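Long-range contact in periplasmic binding protein (Thermotoga lettingae TMO, PDB 4RY8), which binds 5-methylthioribose as the solute-binding protein of a bacterial sugar transporter, probably delivering it for uptake: residues V106-D117 and L275-P283. Numbering follows the deposited sequence.
With SR1 (5-S-methyl-5-thio-alpha-D-ribofuranose), chain G.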
ATOM      1  N   VAL C 106     -19.192  -7.992  -0.276  1.00 25.20           N
ATOM      2  CA  VAL C 106     -20.603  -8.105  -0.748  1.00 27.61           C
ATOM      3  C   VAL C 106     -21.057  -6.922  -1.600  1.00 29.20           C
ATOM      4  O   VAL C 106     -20.922  -5.751  -1.214  1.00 28.46           O
ATOM      5  CB  VAL C 106     -21.581  -8.410   0.429  1.00 29.81           C
ATOM      6  CG1 VAL C 106     -21.133  -7.712   1.680  1.00 37.95           C
ATOM      7  CG2 VAL C 106     -23.024  -8.036   0.111  1.00 29.53           C
ATOM      8  N   ASP C 107     -21.630  -7.261  -2.760  1.00 34.54           N
ATOM      9  CA  ASP C 107     -22.146  -6.301  -3.734  1.00 32.80           C
ATOM     10  C   ASP C 107     -23.503  -5.754  -3.305  1.00 28.81           C
ATOM     11  O   ASP C 107     -24.494  -5.972  -3.970  1.00 34.28           O
ATOM     12  CB  ASP C 107     -22.286  -6.986  -5.121  1.00 45.86           C
ATOM     13  CG  ASP C 107     -22.778  -6.037  -6.232  1.00 37.17           C
ATOM     14  OD1 ASP C 107     -22.687  -4.805  -6.091  1.00 44.61           O
ATOM     15  OD2 ASP C 107     -23.245  -6.538  -7.271  1.00 53.97           O
ATOM     16  N   ASP C 108     -23.545  -5.019  -2.202  1.00 29.19           N
ATOM     17  CA  ASP C 108     -24.796  -4.415  -1.756  1.00 31.38           C
ATOM     18  C   ASP C 108     -24.422  -3.260  -0.859  1.00 25.23           C
ATOM     19  O   ASP C 108     -23.723  -3.476   0.118  1.00 27.28           O
ATOM     20  CB  ASP C 108     -25.640  -5.432  -0.972  1.00 36.83           C
ATOM     21  CG  ASP C 108     -27.040  -4.929  -0.688  1.00 34.28           C
ATOM     22  OD1 ASP C 108     -27.179  -3.857  -0.056  1.00 33.23           O
ATOM     23  OD2 ASP C 108     -27.999  -5.617  -1.096  1.00 33.33           O
ATOM     24  N   ASN C 109     -24.886  -2.057  -1.191  1.00 28.01           N
ATOM     25  CA  ASN C 109     -24.512  -0.819  -0.482  1.00 33.89           C
ATOM     26  C   ASN C 109     -25.030  -0.710   0.953  1.00 29.77           C
ATOM     27  O   ASN C 109     -24.568   0.156   1.710  1.00 30.11           O
ATOM     28  CB  ASN C 109     -24.927   0.418  -1.322  1.00 41.32           C
ATOM     29  CG  ASN C 109     -24.663   1.764  -0.621  1.00 67.53           C
ATOM     30  OD1 ASN C 109     -25.597   2.539  -0.387  1.00 70.60           O
ATOM     31  ND2 ASN C 109     -23.395   2.064  -0.320  1.00 48.93           N
ATOM     32  N   ARG C 110     -25.945  -1.597   1.345  1.00 27.91           N
ATOM     33  CA  ARG C 110     -26.470  -1.631   2.718  1.00 30.13           C
ATOM     34  C   ARG C 110     -25.525  -2.284   3.739  1.00 31.47           C
ATOM     35  O   ARG C 110     -25.694  -2.091   4.949  1.00 26.82           O
ATOM     36  CB  ARG C 110     -27.809  -2.358   2.748  1.00 32.16           C
ATOM     37  CG  ARG C 110     -28.944  -1.595   2.080  1.00 35.04           C
ATOM     38  CD  ARG C 110     -30.211  -2.442   1.998  1.00 35.49           C
ATOM     39  NE  ARG C 110     -30.031  -3.568   1.096  1.00 30.08           N
ATOM     40  CZ  ARG C 110     -30.975  -4.447   0.769  1.00 33.54           C
ATOM     41  NH1 ARG C 110     -32.199  -4.367   1.286  1.00 35.40           N
ATOM     42  NH2 ARG C 110     -30.674  -5.426  -0.076  1.00 30.41           N
ATOM     43  N   VAL C 111     -24.532  -3.025   3.240  1.00 25.99           N
ATOM     44  CA  VAL C 111     -23.633  -3.842   4.067  1.00 26.14           C
ATOM     45  C   VAL C 111     -22.238  -3.297   4.120  1.00 23.20           C
ATOM     46  O   VAL C 111     -21.456  -3.502   3.198  1.00 21.77           O
ATOM     47  CB  VAL C 111     -23.509  -5.246   3.462  1.00 24.77           C
ATOM     48  CG1 VAL C 111     -22.612  -6.136   4.310  1.00 22.15           C
ATOM     49  CG2 VAL C 111     -24.902  -5.830   3.288  1.00 28.74           C
ATOM     50  N   PRO C 112     -21.888  -2.648   5.229  1.00 21.92           N
ATOM     51  CA  PRO C 112     -20.525  -2.283   5.402  1.00 20.69           C
ATOM     52  C   PRO C 112     -19.631  -3.488   5.464  1.00 19.81           C
ATOM     53  O   PRO C 112     -20.024  -4.547   6.004  1.00 22.28           O
ATOM     54  CB  PRO C 112     -20.502  -1.521   6.741  1.00 22.62           C
ATOM     55  CG  PRO C 112     -21.910  -1.313   7.116  1.00 24.61           C
ATOM     56  CD  PRO C 112     -22.731  -2.293   6.377  1.00 27.32           C
ATOM     57  N   GLU C 113     -18.439  -3.318   4.901  1.00 19.22           N
ATOM     58  CA  GLU C 113     -17.408  -4.301   4.914  1.00 19.05           C
ATOM     59  C   GLU C 113     -16.206  -3.826   5.758  1.00 20.25           C
ATOM     60  O   GLU C 113     -15.532  -2.846   5.427  1.00 23.33           O
ATOM     61  CB  GLU C 113     -16.953  -4.599   3.499  1.00 21.02           C
ATOM     62  CG  GLU C 113     -18.008  -5.173   2.592  1.00 24.39           C
ATOM     63  CD  GLU C 113     -17.496  -5.314   1.169  1.00 33.11           C
ATOM     64  OE1 GLU C 113     -16.256  -5.468   0.974  1.00 28.73           O
ATOM     65  OE2 GLU C 113     -18.319  -5.287   0.218  1.00 27.22           O
ATOM     66  N   ILE C 114     -15.958  -4.550   6.847  1.00 19.53           N
ATOM     67  CA  ILE C 114     -14.757  -4.382   7.689  1.00 21.85           C
ATOM     68  C   ILE C 114     -13.620  -5.249   7.149  1.00 19.76           C
ATOM     69  O   ILE C 114     -13.803  -6.435   6.864  1.00 23.36           O
ATOM     70  CB  ILE C 114     -15.049  -4.732   9.173  1.00 21.07           C
ATOM     71  CG1 ILE C 114     -16.206  -3.868   9.695  1.00 33.65           C
ATOM     72  CG2 ILE C 114     -13.809  -4.504  10.016  1.00 24.27           C
ATOM     73  CD1 ILE C 114     -16.762  -4.249  11.059  1.00 27.43           C
ATOM     74  N   GLU C 115     -12.450  -4.663   6.956  1.00 24.98           N
ATOM     75  CA  GLU C 115     -11.260  -5.464   6.762  1.00 20.02           C
ATOM     76  C   GLU C 115     -10.046  -4.762   7.268  1.00 18.78           C
ATOM     77  O   GLU C 115     -10.121  -3.587   7.663  1.00 25.78           O
ATOM     78  CB  GLU C 115     -11.055  -5.770   5.277  1.00 23.54           C
ATOM     79  CG  GLU C 115     -11.052  -4.533   4.403  1.00 22.65           C
ATOM     80  CD  GLU C 115     -10.355  -4.801   3.089  1.00 45.07           C
ATOM     81  OE1 GLU C 115     -11.054  -5.057   2.073  1.00 27.95           O
ATOM     82  OE2 GLU C 115      -9.113  -4.784   3.097  1.00 26.53           O
ATOM     83  N   GLN C 116      -8.923  -5.478   7.236  1.00 16.62           N
ATOM     84  CA  GLN C 116      -7.673  -4.925   7.743  1.00 21.45           C
ATOM     85  C   GLN C 116      -6.804  -4.281   6.681  1.00 24.23           C
ATOM     86  O   GLN C 116      -5.567  -4.201   6.847  1.00 18.48           O
ATOM     87  CB  GLN C 116      -6.901  -6.016   8.407  1.00 17.34           C
ATOM     88  CG  GLN C 116      -7.664  -6.653   9.529  1.00 18.24           C
ATOM     89  CD  GLN C 116      -7.010  -7.898  10.022  1.00 24.76           C
ATOM     90  OE1 GLN C 116      -6.320  -7.891  11.030  1.00 18.64           O
ATOM     91  NE2 GLN C 116      -7.215  -8.977   9.323  1.00 16.12           N
ATOM     92  N   ASP C 117      -7.461  -3.778   5.630  1.00 17.27           N
ATOM     93  CA  ASP C 117      -6.799  -3.207   4.458  1.00 17.99           C
ATOM     94  C   ASP C 117      -5.882  -4.292   3.960  1.00 18.96           C
ATOM     95  O   ASP C 117      -4.667  -4.166   3.983  1.00 21.30           O
ATOM     96  CB  ASP C 117      -6.065  -1.881   4.727  1.00 20.21           C
ATOM     97  CG  ASP C 117      -5.753  -1.129   3.463  1.00 24.81           C
ATOM     98  OD1 ASP C 117      -5.775  -1.730   2.354  1.00 22.48           O
ATOM     99  OD2 ASP C 117      -5.526   0.082   3.528  1.00 25.24           O
ATOM    100  N   LEU C 275     -23.435   3.851   7.887  1.00 33.02           N
ATOM    101  CA  LEU C 275     -22.014   3.631   8.044  1.00 31.31           C
ATOM    102  C   LEU C 275     -21.315   3.735   6.715  1.00 28.04           C
ATOM    103  O   LEU C 275     -21.922   3.490   5.665  1.00 28.38           O
ATOM    104  CB  LEU C 275     -21.738   2.253   8.673  1.00 29.11           C
ATOM    105  CG  LEU C 275     -21.387   2.205  10.191  1.00 34.10           C
ATOM    106  CD1 LEU C 275     -22.139   3.249  11.005  1.00 35.43           C
ATOM    107  CD2 LEU C 275     -21.589   0.811  10.787  1.00 28.39           C
ATOM    108  N   PRO C 276     -20.024   4.068   6.753  1.00 28.79           N
ATOM    109  CA  PRO C 276     -19.256   3.953   5.531  1.00 35.77           C
ATOM    110  C   PRO C 276     -19.350   2.516   4.943  1.00 29.43           C
ATOM    111  O   PRO C 276     -19.569   1.545   5.668  1.00 24.65           O
ATOM    112  CB  PRO C 276     -17.826   4.278   5.984  1.00 34.50           C
ATOM    113  CG  PRO C 276     -17.985   5.123   7.233  1.00 40.08           C
ATOM    114  CD  PRO C 276     -19.274   4.709   7.860  1.00 31.48           C
ATOM    115  N   LYS C 277     -19.254   2.400   3.636  1.00 25.61           N
ATOM    116  CA  LYS C 277     -19.273   1.103   2.991  1.00 22.54           C
ATOM    117  C   LYS C 277     -18.026   0.299   3.345  1.00 24.44           C
ATOM    118  O   LYS C 277     -18.096  -0.926   3.479  1.00 22.23           O
ATOM    119  CB  LYS C 277     -19.409   1.294   1.489  1.00 24.01           C
ATOM    120  CG  LYS C 277     -19.329   0.031   0.622  1.00 22.89           C
ATOM    121  CD  LYS C 277     -20.271  -1.088   0.979  1.00 25.47           C
ATOM    122  CE  LYS C 277     -19.704  -2.391   0.402  1.00 27.31           C
ATOM    123  NZ  LYS C 277     -20.629  -3.544   0.486  1.00 26.14           N
ATOM    124  N   TYR C 278     -16.871   0.968   3.479  1.00 22.42           N
ATOM    125  CA  TYR C 278     -15.611   0.289   3.787  1.00 21.24           C
ATOM    126  C   TYR C 278     -15.046   0.803   5.109  1.00 27.03           C
ATOM    127  O   TYR C 278     -14.901   1.987   5.273  1.00 25.68           O
ATOM    128  CB  TYR C 278     -14.612   0.436   2.652  1.00 20.11           C
ATOM    129  CG  TYR C 278     -15.167  -0.187   1.355  1.00 21.08           C
ATOM    130  CD1 TYR C 278     -15.259  -1.557   1.197  1.00 22.93           C
ATOM    131  CD2 TYR C 278     -15.604   0.602   0.336  1.00 20.46           C
ATOM    132  CE1 TYR C 278     -15.816  -2.120   0.027  1.00 20.47           C
ATOM    133  CE2 TYR C 278     -16.130   0.066  -0.828  1.00 21.57           C
ATOM    134  CZ  TYR C 278     -16.247  -1.295  -0.963  1.00 21.21           C
ATOM    135  OH  TYR C 278     -16.783  -1.808  -2.138  1.00 24.39           O
ATOM    136  N   LEU C 279     -14.811  -0.105   6.052  1.00 23.14           N
ATOM    137  CA  LEU C 279     -14.222   0.205   7.347  1.00 23.58           C
ATOM    138  C   LEU C 279     -12.897  -0.533   7.361  1.00 27.89           C
ATOM    139  O   LEU C 279     -12.832  -1.744   7.594  1.00 31.90           O
ATOM    140  CB  LEU C 279     -15.165  -0.211   8.489  1.00 24.71           C
ATOM    141  CG  LEU C 279     -16.483   0.581   8.656  1.00 23.01           C
ATOM    142  CD1 LEU C 279     -17.408  -0.023   9.684  1.00 28.59           C
ATOM    143  CD2 LEU C 279     -16.270   2.048   9.002  1.00 30.83           C
ATOM    144  N   LEU C 280     -11.848   0.187   6.982  1.00 23.96           N
ATOM    145  CA  LEU C 280     -10.516  -0.386   6.908  1.00 25.44           C
ATOM    146  C   LEU C 280      -9.763  -0.107   8.228  1.00 28.72           C
ATOM    147  O   LEU C 280      -9.597   1.048   8.631  1.00 29.43           O
ATOM    148  CB  LEU C 280      -9.729   0.225   5.750  1.00 36.27           C
ATOM    149  CG  LEU C 280     -10.295   0.165   4.338  1.00 38.73           C
ATOM    150  CD1 LEU C 280      -9.234   0.632   3.367  1.00 45.38           C
ATOM    151  CD2 LEU C 280     -10.755  -1.212   3.972  1.00 26.31           C
ATOM    152  N   VAL C 281      -9.365  -1.174   8.908  1.00 29.69           N
ATOM    153  CA  VAL C 281      -8.484  -1.088  10.056  1.00 21.65           C
ATOM    154  C   VAL C 281      -7.021  -1.039   9.591  1.00 24.97           C
ATOM    155  O   VAL C 281      -6.560  -1.953   8.923  1.00 28.30           O
ATOM    156  CB  VAL C 281      -8.700  -2.255  11.056  1.00 28.16           C
ATOM    157  CG1 VAL C 281      -7.853  -2.028  12.323  1.00 33.59           C
ATOM    158  CG2 VAL C 281     -10.177  -2.335  11.459  1.00 26.76           C
ATOM    159  N   GLU C 282      -6.284  -0.015  10.027  1.00 24.06           N
ATOM    160  CA  GLU C 282      -4.959   0.305   9.494  1.00 23.50           C
ATOM    161  C   GLU C 282      -3.892  -0.688  10.021  1.00 21.00           C
ATOM    162  O   GLU C 282      -3.605  -0.768  11.203  1.00 21.81           O
ATOM    163  CB  GLU C 282      -4.596   1.765   9.842  1.00 29.72           C
ATOM    164  CG  GLU C 282      -3.473   2.402   9.038  1.00 57.37           C
ATOM    165  CD  GLU C 282      -2.958   3.692   9.694  1.00 47.77           C
ATOM    166  OE1 GLU C 282      -3.776   4.559  10.087  1.00 49.44           O
ATOM    167  OE2 GLU C 282      -1.725   3.827   9.835  1.00 44.48           O
ATOM    168  N   PRO C 283      -3.252  -1.426   9.143  1.00 18.77           N
ATOM    169  CA  PRO C 283      -2.292  -2.424   9.602  1.00 18.56           C
ATOM    170  C   PRO C 283      -0.918  -1.883   9.731  1.00 19.32           C
ATOM    171  O   PRO C 283      -0.586  -0.912   9.057  1.00 25.43           O
ATOM    172  CB  PRO C 283      -2.235  -3.416   8.433  1.00 17.58           C
ATOM    173  CG  PRO C 283      -2.414  -2.502   7.264  1.00 17.56           C
ATOM    174  CD  PRO C 283      -3.413  -1.462   7.669  1.00 20.69           C
TER
HETATM  175  CS  SR1 G 401      -8.200 -18.325   7.105  1.00 25.10           C
HETATM  176  S   SR1 G 401      -8.297 -16.581   6.774  1.00 20.45           S
HETATM  177  C5  SR1 G 401      -7.075 -16.124   8.028  1.00 25.11           C
HETATM  178  C4  SR1 G 401      -6.862 -14.613   8.070  1.00 20.17           C
HETATM  179  O4  SR1 G 401      -8.107 -14.049   8.325  1.00 23.29           O
HETATM  180  C1  SR1 G 401      -8.014 -12.969   9.275  1.00 43.30           C
HETATM  181  O1  SR1 G 401      -8.397 -11.809   8.619  1.00 27.28           O
HETATM  182  C2  SR1 G 401      -6.581 -12.851   9.769  1.00 30.48           C
HETATM  183  O2  SR1 G 401      -5.845 -11.651   9.406  1.00 20.18           O
HETATM  184  C3  SR1 G 401      -5.950 -14.096   9.176  1.00 21.80           C
HETATM  185  O3  SR1 G 401      -4.654 -13.808   8.669  1.00 22.86           O
HETATM  186  O   HOH W   1     -16.875  -4.473  -1.937  1.00 26.33           O
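K277 and E113 meet where the last two strands of a six-stranded parallel sheet pair, in one of the two α/β lobes of this periplasmic binding protein. Strand 278-280 is the outermost strand of the sheet within this chain and runs parallel to strand 113-115. The ladder is regular: E113 N donates to K277 O, L279 N to E113 O, E115 N to L279 O and V281 N to E115 O.

Just before its strand, K277 bends at chi2 (54°) and sends NZ into the loop 106-111. There K277 NZ donates to V106 O and V111 O, each at 2.8 Å, and to D108 O at 3.1 Å, and it forms a salt bridge with E113 OE2 at 2.9 Å. Four oxygens thus surround one buried charge, tying the start of strand 278-280 to loop 106-111. K277 NZ comes to OE2 on the anti side of the carboxylate, and V106 N reaches the same oxygen from the opposite face, so the glutamate is gripped from both. Such close contact with the lysine probably stabilises the ionised carboxylate.

Y278 runs alongside E113, its ring nearly perpendicular (84°) to the carboxylate and presenting its edge to OE1, which also pairs with R163 of the second subunit. Farther along, L280 CD2 packs against E115 CG at 3.4 Å. On the reverse face I114 CG1 rests on L279 CB, next to L261 of helix 255-270.

Just past strand 113-115 the chain reaches the sugar pocket: Q116, its OE1 held by T253, donates from NE2 to O2 of the bound 5-methylthioribose at 3.0 Å.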